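Local coordinates for protein ochratoxinase (Aspergillus niger, PDB 4C65) that hydrolyses the amide bond of ochratoxin A with zinc at its active site, releasing L-phenylalanine and ochratoxin alpha, and acts as a carboxypeptidase preferring aromatic C-terminal residues, at residues A[140-146]-A[177-183]; A[283-289]-A[329-335]; A[56-61]-A[412-416]; A[25-29]-A[39-44]; A[16-22]-A[359-363]. All coordinates share one frame; numbering follows the deposited sequence.

In the fold
Along the chain, interaction 4 closes first, between 25-29 and 39-44. Interactions 3 and 5 each tie an N-terminal segment to one more than 330 residues later, and their segments alternate. Interactions 1 and 2 follow one another inside both of these long loops. Interactions 1 and 2 belong to the barrel domain: their centres are about 23 Å apart, and both lie near zinc-binding residues. Interactions 3 and 4 reach the same mixed sheet, with centres about 14 Å apart. Interaction 5 lies about 16 Å, centre to centre, from both interaction 2 and interaction 3. It touches interaction 2 through Ala361 and Leu333, and interaction 3 through Ile16, so it links barrel helix 358-365 to the N-terminal strands.

Interaction 1. Residues A[140-146]-A[177-183]; sequences GAALSQT and GPLCIAD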
# COMPACT_ATOMS: atom_id res chain seq x y z
N GLY A 140 -10.30 -25.81 -2.98
CA GLY A 140 -9.38 -24.69 -2.97
C GLY A 140 -8.99 -24.50 -1.52
O GLY A 140 -8.66 -25.47 -0.82
N ALA A 141 -9.05 -23.26 -1.04
CA ALA A 141 -8.73 -22.97 0.36
C ALA A 141 -9.87 -23.36 1.29
O ALA A 141 -11.04 -23.23 0.93
CB ALA A 141 -8.45 -21.51 0.52
N ALA A 142 -9.53 -23.90 2.45
CA ALA A 142 -10.51 -24.05 3.54
C ALA A 142 -10.82 -22.64 3.99
O ALA A 142 -9.90 -21.81 4.11
CB ALA A 142 -9.93 -24.86 4.69
N LEU A 143 -12.10 -22.36 4.22
CA LEU A 143 -12.50 -21.06 4.71
C LEU A 143 -12.57 -21.05 6.24
O LEU A 143 -13.14 -21.93 6.85
CB LEU A 143 -13.86 -20.66 4.15
CG LEU A 143 -14.11 -20.70 2.65
CD1 LEU A 143 -15.37 -19.90 2.33
CD2 LEU A 143 -12.95 -20.17 1.85
N SER A 144 -12.00 -20.01 6.84
CA SER A 144 -11.96 -19.85 8.28
C SER A 144 -12.16 -18.41 8.67
O SER A 144 -11.82 -17.49 7.94
CB SER A 144 -10.62 -20.33 8.80
OG SER A 144 -10.52 -20.22 10.20
N GLN A 145 -12.75 -18.20 9.84
CA GLN A 145 -12.76 -16.88 10.45
C GLN A 145 -11.36 -16.59 11.00
O GLN A 145 -10.59 -17.50 11.24
CB GLN A 145 -13.80 -16.81 11.57
CG GLN A 145 -13.62 -17.86 12.65
CD GLN A 145 -14.32 -17.49 13.91
OE1 GLN A 145 -15.49 -17.82 14.11
NE2 GLN A 145 -13.62 -16.80 14.79
N THR A 146 -11.08 -15.31 11.22
CA THR A 146 -9.97 -14.91 12.05
C THR A 146 -10.10 -15.60 13.39
O THR A 146 -11.20 -15.68 13.96
CB THR A 146 -9.94 -13.38 12.23
OG1 THR A 146 -9.61 -12.77 10.99
CG2 THR A 146 -8.91 -12.96 13.26
N GLY A 177 -4.27 -19.89 -1.97
CA GLY A 177 -3.49 -20.66 -1.01
C GLY A 177 -4.29 -21.80 -0.41
O GLY A 177 -5.40 -22.07 -0.81
N PRO A 178 -3.73 -22.45 0.61
CA PRO A 178 -4.43 -23.55 1.24
C PRO A 178 -5.52 -23.11 2.18
O PRO A 178 -6.37 -23.90 2.56
CB PRO A 178 -3.33 -24.27 2.01
CG PRO A 178 -2.22 -23.32 2.18
CD PRO A 178 -2.37 -22.24 1.14
N LEU A 179 -5.51 -21.84 2.52
CA LEU A 179 -6.42 -21.31 3.46
C LEU A 179 -6.90 -19.92 3.10
O LEU A 179 -6.20 -19.14 2.47
CB LEU A 179 -5.73 -21.33 4.82
CG LEU A 179 -6.33 -20.32 5.82
CD1 LEU A 179 -7.46 -21.04 6.56
CD2 LEU A 179 -5.29 -19.70 6.77
N CYS A 180 -8.12 -19.64 3.51
CA CYS A 180 -8.72 -18.37 3.23
C CYS A 180 -9.39 -17.86 4.50
O CYS A 180 -10.29 -18.51 5.02
CB CYS A 180 -9.71 -18.50 2.09
SG CYS A 180 -10.49 -16.95 1.63
N ILE A 181 -8.96 -16.69 4.97
CA ILE A 181 -9.55 -16.05 6.14
C ILE A 181 -10.53 -14.97 5.70
O ILE A 181 -10.19 -14.07 4.91
CB ILE A 181 -8.47 -15.39 7.03
CG1 ILE A 181 -7.32 -16.34 7.36
CG2 ILE A 181 -9.14 -14.71 8.19
CD1 ILE A 181 -7.50 -17.28 8.46
N ALA A 182 -11.74 -15.04 6.22
CA ALA A 182 -12.76 -14.06 5.87
C ALA A 182 -13.65 -13.82 7.08
O ALA A 182 -14.03 -14.76 7.77
CB ALA A 182 -13.60 -14.55 4.68
N ASP A 183 -14.01 -12.56 7.30
CA ASP A 183 -14.84 -12.19 8.42
C ASP A 183 -16.00 -11.32 7.96
O ASP A 183 -15.80 -10.23 7.42
CB ASP A 183 -14.02 -11.43 9.46
CG ASP A 183 -12.91 -12.27 10.05
OD1 ASP A 183 -13.20 -13.29 10.70
OD2 ASP A 183 -11.73 -11.93 9.82
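Thr146 and Asp183 meet almost at right angles, and the carboxylate takes two bonds from one residue. Thr146 OG1 donates to Asp183 OD2 at 2.6 Å. Thr146 N donates to Asp183 OD1 at 3.0 Å. Each oxygen uses its syn lone pair, so the two bonds fix the rotation of the carboxylate. The Asp183 CG is anti to its own carbonyl carbon (chi1 -63°), which swings the carboxylate across to Thr146. Arg190 and Arg193 of a second subunit form salt bridges to the same carboxylate, so this corner also joins subunits. The Thr146 side chain also crosses Ile181 steeply, with OG1 3.4 Å from Ile181 CG2. On the face of Ile181, Leu179 CD1 meets Ser144 CB at 3.9 Å. On the other face of the strand pair, Cys180 CB touches both Ala141 CB (3.6 Å) and Leu143 CD2 (3.7 Å). The backbones run parallel, 25° apart. Among their bonds are Cys180 N to Ala142 O and Ser144 N to Cys180 O, both 2.9 Å. Ala142 packs on Lys204, an active-site residue that binds both zinc ions. Strand 142-144, helix 157-164 and strand 179-181 form a beta-alpha-beta unit in the TIM-barrel domain.

Interaction 2. Residues A[283-289]-A[329-335]; sequences LYVATRS and VTIALGT
Leu283 and Ala332 pack closely at the start of the contact. Leu283 CG is anti to the backbone N (chi1 -171°), which sends both methyl branches across to segment 329-335. Leu283 CD2 lies 3.8 Å from Ala332 CB, and Leu283 CD1 lies 3.4 Å from Thr330 O. On the other face, Tyr284 CB touches Val329 CG1 and Ile331 CG1, while the Tyr284 ring leads off to pack on helices 271-280 and 304-327. Two backbone bonds hold this end. Tyr284 N donates to Thr330 O, and Ala332 N to Tyr284 O, each at 3.0 Å. The strands run parallel, as neighbours do in the TIM barrel of amidohydrolases. Beyond Val285 the direct pairing gives way to water. One water accepts from Ala286 N at 2.8 Å and lies close to Ala332 O. A second accepts from both Thr287 N and Gly334 N. The backbones close up again at Thr287, whose CA makes a 3.1 Å CH...O contact with Gly334 O. Thr287 OG1 bonds to Ala286 O and also to His265, a ligand of the second zinc. At the far end Ser289 OG lies 3.6 Å from Thr335 CG2, and its polar partner is Glu346. Thr335 OG1 bonds to Asp67.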
# COMPACT_ATOMS: atom_id res chain seq x y z
N LEU A 283 -24.00 -35.93 4.50
CA LEU A 283 -23.00 -36.97 4.50
C LEU A 283 -22.14 -36.90 5.75
O LEU A 283 -21.77 -35.81 6.20
CB LEU A 283 -22.12 -36.86 3.26
CG LEU A 283 -21.15 -38.01 3.01
CD1 LEU A 283 -21.91 -39.30 2.70
CD2 LEU A 283 -20.26 -37.66 1.84
N TYR A 284 -21.81 -38.09 6.31
CA TYR A 284 -20.98 -38.23 7.49
C TYR A 284 -19.62 -38.77 7.07
O TYR A 284 -19.52 -39.88 6.55
CB TYR A 284 -21.63 -39.21 8.47
CG TYR A 284 -21.12 -39.21 9.91
CD1 TYR A 284 -19.85 -39.68 10.23
CD2 TYR A 284 -21.94 -38.81 10.96
CE1 TYR A 284 -19.41 -39.73 11.55
CE2 TYR A 284 -21.51 -38.84 12.28
CZ TYR A 284 -20.25 -39.30 12.58
OH TYR A 284 -19.82 -39.33 13.89
N VAL A 285 -18.57 -37.99 7.34
CA VAL A 285 -17.21 -38.40 7.08
C VAL A 285 -16.43 -38.34 8.37
O VAL A 285 -16.02 -37.26 8.82
CB VAL A 285 -16.57 -37.49 6.03
CG1 VAL A 285 -15.15 -37.96 5.71
CG2 VAL A 285 -17.44 -37.47 4.78
N ALA A 286 -16.17 -39.50 8.95
CA ALA A 286 -15.64 -39.58 10.32
C ALA A 286 -14.16 -39.17 10.47
O ALA A 286 -13.80 -38.57 11.46
CB ALA A 286 -15.87 -40.99 10.87
N THR A 287 -13.35 -39.49 9.46
CA THR A 287 -11.87 -39.37 9.54
C THR A 287 -11.31 -39.97 10.82
O THR A 287 -10.60 -39.31 11.56
CB THR A 287 -11.36 -37.92 9.33
OG1 THR A 287 -11.71 -37.11 10.44
CG2 THR A 287 -11.96 -37.30 8.08
N ARG A 288 -11.61 -41.24 11.05
CA ARG A 288 -11.20 -41.91 12.28
C ARG A 288 -9.70 -42.08 12.32
O ARG A 288 -9.13 -42.15 13.40
CB ARG A 288 -11.91 -43.26 12.43
CG ARG A 288 -11.59 -44.03 13.72
CD ARG A 288 -12.02 -43.29 14.98
NE ARG A 288 -11.54 -43.95 16.18
CZ ARG A 288 -11.84 -43.56 17.43
NH1 ARG A 288 -12.59 -42.49 17.65
NH2 ARG A 288 -11.36 -44.23 18.45
N SER A 289 -9.05 -42.11 11.15
CA SER A 289 -7.59 -42.24 11.08
C SER A 289 -6.87 -41.19 11.91
O SER A 289 -5.92 -41.49 12.63
CB SER A 289 -7.09 -42.16 9.64
OG SER A 289 -7.33 -43.36 8.94
N VAL A 329 -27.29 -43.36 9.02
CA VAL A 329 -26.77 -42.13 8.37
C VAL A 329 -25.90 -42.53 7.20
O VAL A 329 -25.15 -43.51 7.30
CB VAL A 329 -25.92 -41.30 9.34
CG1 VAL A 329 -25.42 -40.02 8.68
CG2 VAL A 329 -26.71 -40.97 10.61
N THR A 330 -26.00 -41.81 6.10
CA THR A 330 -25.18 -42.09 4.94
C THR A 330 -23.72 -41.68 5.19
O THR A 330 -23.45 -40.53 5.52
CB THR A 330 -25.68 -41.32 3.72
OG1 THR A 330 -27.05 -41.63 3.50
CG2 THR A 330 -24.88 -41.68 2.49
N ILE A 331 -22.80 -42.63 5.02
CA ILE A 331 -21.43 -42.43 5.40
C ILE A 331 -20.51 -42.57 4.20
O ILE A 331 -20.74 -43.38 3.31
CB ILE A 331 -21.05 -43.44 6.50
CG1 ILE A 331 -21.85 -43.10 7.75
CG2 ILE A 331 -19.56 -43.39 6.84
CD1 ILE A 331 -22.23 -44.31 8.54
N ALA A 332 -19.46 -41.75 4.18
CA ALA A 332 -18.36 -41.94 3.24
C ALA A 332 -17.07 -41.87 4.02
O ALA A 332 -17.04 -41.40 5.17
CB ALA A 332 -18.39 -40.90 2.15
N LEU A 333 -16.00 -42.38 3.42
CA LEU A 333 -14.73 -42.51 4.11
C LEU A 333 -13.76 -41.40 3.71
O LEU A 333 -13.64 -41.04 2.54
CB LEU A 333 -14.06 -43.87 3.84
CG LEU A 333 -14.84 -45.08 4.32
CD1 LEU A 333 -13.98 -46.32 4.24
CD2 LEU A 333 -15.34 -44.92 5.75
N GLY A 334 -13.07 -40.87 4.73
CA GLY A 334 -12.03 -39.87 4.55
C GLY A 334 -11.00 -40.10 5.61
O GLY A 334 -11.32 -40.54 6.70
N THR A 335 -9.76 -39.75 5.28
CA THR A 335 -8.61 -40.07 6.14
C THR A 335 -8.02 -38.85 6.84
O THR A 335 -7.49 -38.95 7.96
CB THR A 335 -7.54 -40.76 5.28
OG1 THR A 335 -8.13 -41.89 4.63
CG2 THR A 335 -6.38 -41.26 6.13
O HOH W 1 -16.47 -41.90 7.49
O HOH W 2 -14.03 -41.62 7.24

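Interaction 3. Residues A[56-61]-A[412-416]; sequences HRVPVL and THVWK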
# COMPACT_ATOMS: atom_id res chain seq x y z
N HIS A 56 -9.14 -59.06 -19.95
CA HIS A 56 -8.41 -59.34 -18.72
C HIS A 56 -9.19 -60.32 -17.89
O HIS A 56 -10.42 -60.32 -17.94
CB HIS A 56 -8.21 -58.05 -17.93
CG HIS A 56 -7.44 -57.02 -18.68
ND1 HIS A 56 -6.06 -56.97 -18.67
CD2 HIS A 56 -7.85 -56.05 -19.52
CE1 HIS A 56 -5.66 -55.98 -19.45
NE2 HIS A 56 -6.72 -55.41 -19.98
N ARG A 57 -8.47 -61.10 -17.10
CA ARG A 57 -9.09 -62.02 -16.17
C ARG A 57 -8.49 -61.80 -14.81
O ARG A 57 -7.31 -61.97 -14.63
CB ARG A 57 -8.83 -63.46 -16.64
CG ARG A 57 -9.83 -63.81 -17.72
CD ARG A 57 -9.61 -65.16 -18.33
NE ARG A 57 -10.25 -65.20 -19.66
CZ ARG A 57 -11.55 -65.41 -19.85
NH1 ARG A 57 -12.39 -65.63 -18.83
NH2 ARG A 57 -12.04 -65.42 -21.09
N VAL A 58 -9.32 -61.41 -13.85
CA VAL A 58 -8.85 -61.06 -12.52
C VAL A 58 -9.71 -61.72 -11.45
O VAL A 58 -10.88 -62.00 -11.69
CB VAL A 58 -8.86 -59.52 -12.31
CG1 VAL A 58 -8.02 -58.83 -13.37
CG2 VAL A 58 -10.28 -58.96 -12.33
N PRO A 59 -9.14 -61.95 -10.26
CA PRO A 59 -9.92 -62.60 -9.20
C PRO A 59 -11.02 -61.72 -8.65
O PRO A 59 -12.12 -62.20 -8.42
CB PRO A 59 -8.88 -62.90 -8.11
CG PRO A 59 -7.54 -62.72 -8.75
CD PRO A 59 -7.73 -61.77 -9.90
N VAL A 60 -10.72 -60.44 -8.45
CA VAL A 60 -11.68 -59.51 -7.84
C VAL A 60 -11.71 -58.18 -8.58
O VAL A 60 -10.66 -57.60 -8.85
CB VAL A 60 -11.33 -59.24 -6.35
CG1 VAL A 60 -12.30 -58.24 -5.74
CG2 VAL A 60 -11.36 -60.55 -5.57
N LEU A 61 -12.91 -57.70 -8.85
CA LEU A 61 -13.10 -56.41 -9.48
C LEU A 61 -14.07 -55.55 -8.66
O LEU A 61 -15.06 -56.07 -8.11
CB LEU A 61 -13.66 -56.59 -10.88
CG LEU A 61 -13.46 -55.45 -11.86
CD1 LEU A 61 -12.01 -55.35 -12.32
CD2 LEU A 61 -14.39 -55.62 -13.06
N THR A 412 -3.90 -54.91 -8.65
CA THR A 412 -3.12 -55.29 -9.83
C THR A 412 -3.43 -54.43 -11.04
O THR A 412 -2.57 -54.28 -11.90
CB THR A 412 -3.38 -56.76 -10.23
OG1 THR A 412 -4.77 -56.96 -10.49
CG2 THR A 412 -2.94 -57.68 -9.13
N HIS A 413 -4.67 -53.94 -11.13
CA HIS A 413 -5.13 -53.19 -12.29
C HIS A 413 -5.84 -51.95 -11.83
O HIS A 413 -6.68 -52.03 -10.93
CB HIS A 413 -6.11 -53.98 -13.15
CG HIS A 413 -5.53 -55.18 -13.80
ND1 HIS A 413 -5.20 -56.32 -13.11
CD2 HIS A 413 -5.25 -55.43 -15.10
CE1 HIS A 413 -4.71 -57.22 -13.95
NE2 HIS A 413 -4.73 -56.70 -15.16
N VAL A 414 -5.55 -50.82 -12.47
CA VAL A 414 -6.26 -49.57 -12.19
C VAL A 414 -6.69 -48.88 -13.49
O VAL A 414 -5.86 -48.45 -14.28
CB VAL A 414 -5.42 -48.61 -11.34
CG1 VAL A 414 -6.19 -47.31 -11.06
CG2 VAL A 414 -5.02 -49.28 -10.03
N TRP A 415 -8.01 -48.79 -13.70
CA TRP A 415 -8.61 -48.00 -14.76
C TRP A 415 -9.20 -46.71 -14.18
O TRP A 415 -9.93 -46.74 -13.19
CB TRP A 415 -9.75 -48.77 -15.43
CG TRP A 415 -9.34 -49.88 -16.30
CD1 TRP A 415 -9.03 -49.81 -17.63
CD2 TRP A 415 -9.18 -51.24 -15.92
NE1 TRP A 415 -8.70 -51.05 -18.10
CE2 TRP A 415 -8.79 -51.95 -17.07
CE3 TRP A 415 -9.32 -51.93 -14.72
CZ2 TRP A 415 -8.54 -53.32 -17.05
CZ3 TRP A 415 -9.08 -53.28 -14.70
CH2 TRP A 415 -8.69 -53.96 -15.85
N LYS A 416 -8.87 -45.58 -14.80
CA LYS A 416 -9.50 -44.30 -14.51
C LYS A 416 -10.01 -43.73 -15.82
O LYS A 416 -9.24 -43.52 -16.76
CB LYS A 416 -8.51 -43.33 -13.88
CG LYS A 416 -9.19 -42.04 -13.41
CD LYS A 416 -8.22 -40.97 -12.93
CE LYS A 416 -7.64 -40.11 -14.04
NZ LYS A 416 -7.28 -38.79 -13.50
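An aromatic cluster of His56, His413 and Trp415 joins the N-terminal strand 54-58 to strand 411-416. The Trp415 six-membered ring turns its edge toward the face of His56, a T-shaped pair with planes at 76° and centroids 5.5 Å apart. Trp415 CZ2 lies 3.7 Å from His56 CD2. The histidine rings meet obliquely, with His56 ND1 3.8 Å from His413 NE2. In both His56 and Trp415, CG stands anti to the carbonyl carbon (chi1 -60° and -73°) and CB points at the other segment, so the rings meet between the two segments. The axes of strands 56-58 and 412-416 come no nearer than 9.4 Å, so side chains alone make the contact. This is consistent with side-chain packing in the smaller beta-sandwich domain. Thr412 and His413 form a classic beta bulge opposite Ala393 of strand 391-394. Val58 CG1 covers one face of His413 in a CH-pi contact, 4.1 Å from the ring centroid. Thr412 OG1 lies at the edge of the same ring, in its plane, and shares a 2.7 Å hydrogen bond with His413 ND1, which helps fix the ring's rotation. Leu61 CD1 packs more loosely on Trp415 CZ3, at 4.3 Å.

Interaction 4. Residues A[25-29]-A[39-44]; sequences NAALV and GSEADI
Ala27 and Gly39 form an antiparallel hydrogen-bonded pair. Ala27 N donates to Gly39 O at 2.8 Å, and Gly39 N returns a bond to Ala27 O at 3.2 Å. Next to it, Ala26 and Ser40 make a non-hydrogen-bonded pair. Their CA atoms are only 4.1 Å apart and their side chains diverge. Glu41 N then donates to Asn25 O at 3.0 Å. This bond lies in the carbonyl plane, on a lone pair, and is nearly straight at the hydrogen (167°). Glu41 CB also touches this carbonyl, 3.3 Å from Asn25 O. Three backbone bonds thus hold the chain just as it leaves its strand.

The apolar part of the contact belongs to Ile44. Ile44 CD1 lies 3.6 Å from Ala27 CB. Ile44 CG2, anti to the backbone N, meets Val29 CG2 at 4.1 Å, and these two side chains cross at a slant. Ile44 thereby spans two alternate residues on one face of strand 26-31.

A second shell shapes the turn that brings Ile44 back. Asp43 N bonds to Ser40 O, closing a short 3-10 turn at Glu41 and Ala42. Ser40 OG adds a weak bond to Asp43 OD2. The chain turns a corner at Gly39, where a CB would be jammed against the preceding carbonyl oxygen, so the corner depends on the missing side chain. Glu41 also has a long, weak ion pair with Arg57.

Further out, strand 26-31 lies between strands 7-15 and 34-38, pairing with both. Tyr11 of strand 7-15 packs on Glu41 and Ile44, and helix 46-51 adds Leu49 against Ile44 and Tyr48 against Val29.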
# COMPACT_ATOMS: atom_id res chain seq x y z
N ASN A 25 -18.25 -64.91 -10.85
CA ASN A 25 -18.01 -65.21 -12.28
C ASN A 25 -18.69 -64.22 -13.18
O ASN A 25 -19.55 -64.57 -14.00
CB ASN A 25 -18.44 -66.64 -12.62
CG ASN A 25 -17.72 -67.66 -11.80
OD1 ASN A 25 -16.49 -67.70 -11.78
ND2 ASN A 25 -18.46 -68.48 -11.08
N ALA A 26 -18.30 -62.98 -13.01
CA ALA A 26 -18.94 -61.88 -13.67
C ALA A 26 -18.03 -61.32 -14.74
O ALA A 26 -16.90 -61.79 -14.93
CB ALA A 26 -19.26 -60.81 -12.65
N ALA A 27 -18.56 -60.33 -15.46
CA ALA A 27 -17.79 -59.62 -16.44
C ALA A 27 -18.21 -58.18 -16.47
O ALA A 27 -19.35 -57.84 -16.18
CB ALA A 27 -17.97 -60.25 -17.80
N LEU A 28 -17.26 -57.33 -16.84
CA LEU A 28 -17.50 -55.93 -17.02
C LEU A 28 -16.94 -55.50 -18.36
O LEU A 28 -15.81 -55.87 -18.71
CB LEU A 28 -16.85 -55.14 -15.89
CG LEU A 28 -17.06 -53.62 -15.92
CD1 LEU A 28 -17.21 -53.06 -14.51
CD2 LEU A 28 -15.91 -52.92 -16.66
N VAL A 29 -17.71 -54.71 -19.10
CA VAL A 29 -17.22 -54.18 -20.35
C VAL A 29 -17.01 -52.67 -20.23
O VAL A 29 -17.88 -51.95 -19.75
CB VAL A 29 -18.20 -54.45 -21.49
CG1 VAL A 29 -17.69 -53.85 -22.79
CG2 VAL A 29 -18.42 -55.95 -21.66
N GLY A 39 -22.50 -57.75 -15.40
CA GLY A 39 -23.36 -58.88 -15.15
C GLY A 39 -22.56 -60.15 -15.24
O GLY A 39 -21.34 -60.13 -15.19
N SER A 40 -23.26 -61.26 -15.40
CA SER A 40 -22.62 -62.55 -15.37
C SER A 40 -21.85 -62.74 -16.68
O SER A 40 -22.22 -62.22 -17.74
CB SER A 40 -23.63 -63.67 -15.15
OG SER A 40 -24.15 -64.11 -16.38
N GLU A 41 -20.75 -63.45 -16.57
CA GLU A 41 -19.91 -63.83 -17.69
C GLU A 41 -20.70 -64.35 -18.89
O GLU A 41 -20.42 -63.98 -20.03
CB GLU A 41 -18.97 -64.91 -17.19
CG GLU A 41 -17.80 -65.25 -18.06
CD GLU A 41 -16.90 -66.24 -17.26
OE1 GLU A 41 -17.48 -67.02 -16.48
OE2 GLU A 41 -15.64 -66.24 -17.37
N ALA A 42 -21.68 -65.20 -18.62
CA ALA A 42 -22.49 -65.79 -19.68
C ALA A 42 -23.31 -64.76 -20.47
O ALA A 42 -23.69 -65.03 -21.60
CB ALA A 42 -23.39 -66.87 -19.12
N ASP A 43 -23.56 -63.60 -19.89
CA ASP A 43 -24.51 -62.66 -20.48
C ASP A 43 -23.88 -61.50 -21.22
O ASP A 43 -24.59 -60.56 -21.58
CB ASP A 43 -25.45 -62.13 -19.41
CG ASP A 43 -26.37 -63.21 -18.84
OD1 ASP A 43 -26.64 -64.23 -19.50
OD2 ASP A 43 -26.80 -63.07 -17.68
N ILE A 44 -22.58 -61.54 -21.47
CA ILE A 44 -21.92 -60.45 -22.18
C ILE A 44 -22.55 -60.30 -23.57
O ILE A 44 -22.53 -61.23 -24.33
CB ILE A 44 -20.41 -60.71 -22.35
CG1 ILE A 44 -19.71 -60.86 -20.99
CG2 ILE A 44 -19.75 -59.55 -23.11
CD1 ILE A 44 -18.40 -61.61 -21.06

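Interaction 5. Residues A[16-22]-A[359-363]; sequences IPGDGEP and LEAIK
A loop packs on the side of a helix here: 16-22, which follows strand 7-15, lies against helix 358-365. On the apolar side, Leu359 reaches into the loop with both methyl branches. Leu359 CD1 lies 4.0 Å from Ile16 CG2, and Leu359 CD2 lies 4.1 Å from Pro22 CD. With CG swung away from the backbone N (chi1 -168°), Leu359 lies against the loop and slides past Ile16 in the opposite direction. Ile362 CG2 meets the same Ile16 CG2 at 4.1 Å, crossing at about a right angle. Glu21 OE2 comes up to Leu359 CD2 across the leucine, at 3.7 Å.

On the polar side, Lys363 and Asp19 run side by side and point the same way. Lys363 NZ forms a salt bridge to Asp19 OD1 at 3.1 Å, approaching from well above the carboxylate plane. Asp19 is exposed to solvent. Lys363 CA makes a CH...O contact with Gly18 O at 3.3 Å, and Lys363 CB and CG lie against the same oxygen. A water donates to both Gly18 O and Leu359 O, bridging loop and helix.

Ile16 also packs on Val60 and Met62 of strand 60-67, and Ile362 joins it on Met62. Farther round the helix, Ala361 packs against helix 344-354.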
# COMPACT_ATOMS: atom_id res chain seq x y z
N ILE A 16 -17.52 -56.83 -7.07
CA ILE A 16 -18.13 -56.05 -6.02
C ILE A 16 -18.60 -54.74 -6.64
O ILE A 16 -17.78 -53.89 -6.98
CB ILE A 16 -17.13 -55.81 -4.86
CG1 ILE A 16 -16.63 -57.15 -4.31
CG2 ILE A 16 -17.78 -55.00 -3.75
CD1 ILE A 16 -15.32 -57.09 -3.57
N PRO A 17 -19.92 -54.60 -6.85
CA PRO A 17 -20.40 -53.46 -7.61
C PRO A 17 -20.30 -52.12 -6.88
O PRO A 17 -20.34 -51.07 -7.53
CB PRO A 17 -21.85 -53.84 -7.92
CG PRO A 17 -22.26 -54.66 -6.75
CD PRO A 17 -21.03 -55.46 -6.41
N GLY A 18 -20.20 -52.15 -5.56
CA GLY A 18 -20.11 -50.91 -4.77
C GLY A 18 -21.34 -50.71 -3.91
O GLY A 18 -21.22 -50.47 -2.69
N ASP A 19 -22.52 -50.82 -4.52
CA ASP A 19 -23.77 -50.82 -3.78
C ASP A 19 -24.61 -51.98 -4.27
O ASP A 19 -25.29 -51.87 -5.26
CB ASP A 19 -24.52 -49.50 -3.98
CG ASP A 19 -25.79 -49.40 -3.14
OD1 ASP A 19 -26.10 -50.29 -2.33
OD2 ASP A 19 -26.49 -48.38 -3.25
N GLY A 20 -24.56 -53.12 -3.59
CA GLY A 20 -25.31 -54.28 -4.05
C GLY A 20 -24.52 -55.52 -3.76
O GLY A 20 -23.36 -55.43 -3.36
N GLU A 21 -25.17 -56.67 -3.92
CA GLU A 21 -24.52 -57.94 -3.62
C GLU A 21 -23.44 -58.23 -4.65
O GLU A 21 -23.67 -58.05 -5.84
CB GLU A 21 -25.55 -59.09 -3.53
CG GLU A 21 -26.33 -59.17 -2.21
CD GLU A 21 -25.45 -59.23 -0.95
OE1 GLU A 21 -24.82 -60.28 -0.69
OE2 GLU A 21 -25.33 -58.22 -0.22
N PRO A 22 -22.27 -58.67 -4.20
CA PRO A 22 -21.25 -59.12 -5.12
C PRO A 22 -21.74 -60.25 -6.04
O PRO A 22 -22.58 -61.03 -5.66
CB PRO A 22 -20.12 -59.62 -4.22
CG PRO A 22 -20.57 -59.51 -2.82
CD PRO A 22 -21.84 -58.74 -2.80
N LEU A 359 -18.33 -55.14 3.36
CA LEU A 359 -19.12 -54.71 2.20
C LEU A 359 -19.67 -53.29 2.38
O LEU A 359 -19.67 -52.49 1.44
CB LEU A 359 -20.26 -55.69 1.94
CG LEU A 359 -21.01 -55.55 0.61
CD1 LEU A 359 -20.09 -55.77 -0.57
CD2 LEU A 359 -22.14 -56.55 0.60
N GLU A 360 -20.11 -52.96 3.60
CA GLU A 360 -20.55 -51.59 3.90
C GLU A 360 -19.41 -50.59 3.85
O GLU A 360 -19.58 -49.46 3.38
CB GLU A 360 -21.22 -51.53 5.26
CG GLU A 360 -22.62 -52.13 5.29
CD GLU A 360 -23.09 -52.45 6.71
OE1 GLU A 360 -22.35 -52.27 7.69
OE2 GLU A 360 -24.22 -52.94 6.86
N ALA A 361 -18.24 -51.00 4.34
CA ALA A 361 -17.05 -50.17 4.31
C ALA A 361 -16.69 -49.80 2.88
O ALA A 361 -16.39 -48.64 2.58
CB ALA A 361 -15.89 -50.86 4.98
N ILE A 362 -16.74 -50.79 2.01
CA ILE A 362 -16.46 -50.57 0.59
C ILE A 362 -17.48 -49.63 -0.05
O ILE A 362 -17.11 -48.78 -0.84
CB ILE A 362 -16.36 -51.90 -0.17
CG1 ILE A 362 -15.02 -52.58 0.19
CG2 ILE A 362 -16.46 -51.69 -1.68
CD1 ILE A 362 -14.87 -53.99 -0.32
N LYS A 363 -18.74 -49.76 0.35
CA LYS A 363 -19.82 -48.88 -0.12
C LYS A 363 -19.54 -47.43 0.27
O LYS A 363 -19.71 -46.51 -0.53
CB LYS A 363 -21.13 -49.34 0.51
CG LYS A 363 -22.34 -48.54 0.07
CD LYS A 363 -23.59 -48.77 0.90
CE LYS A 363 -24.67 -48.01 0.28
NZ LYS A 363 -26.04 -48.57 0.26
O HOH W 3 -20.91 -52.78 -0.96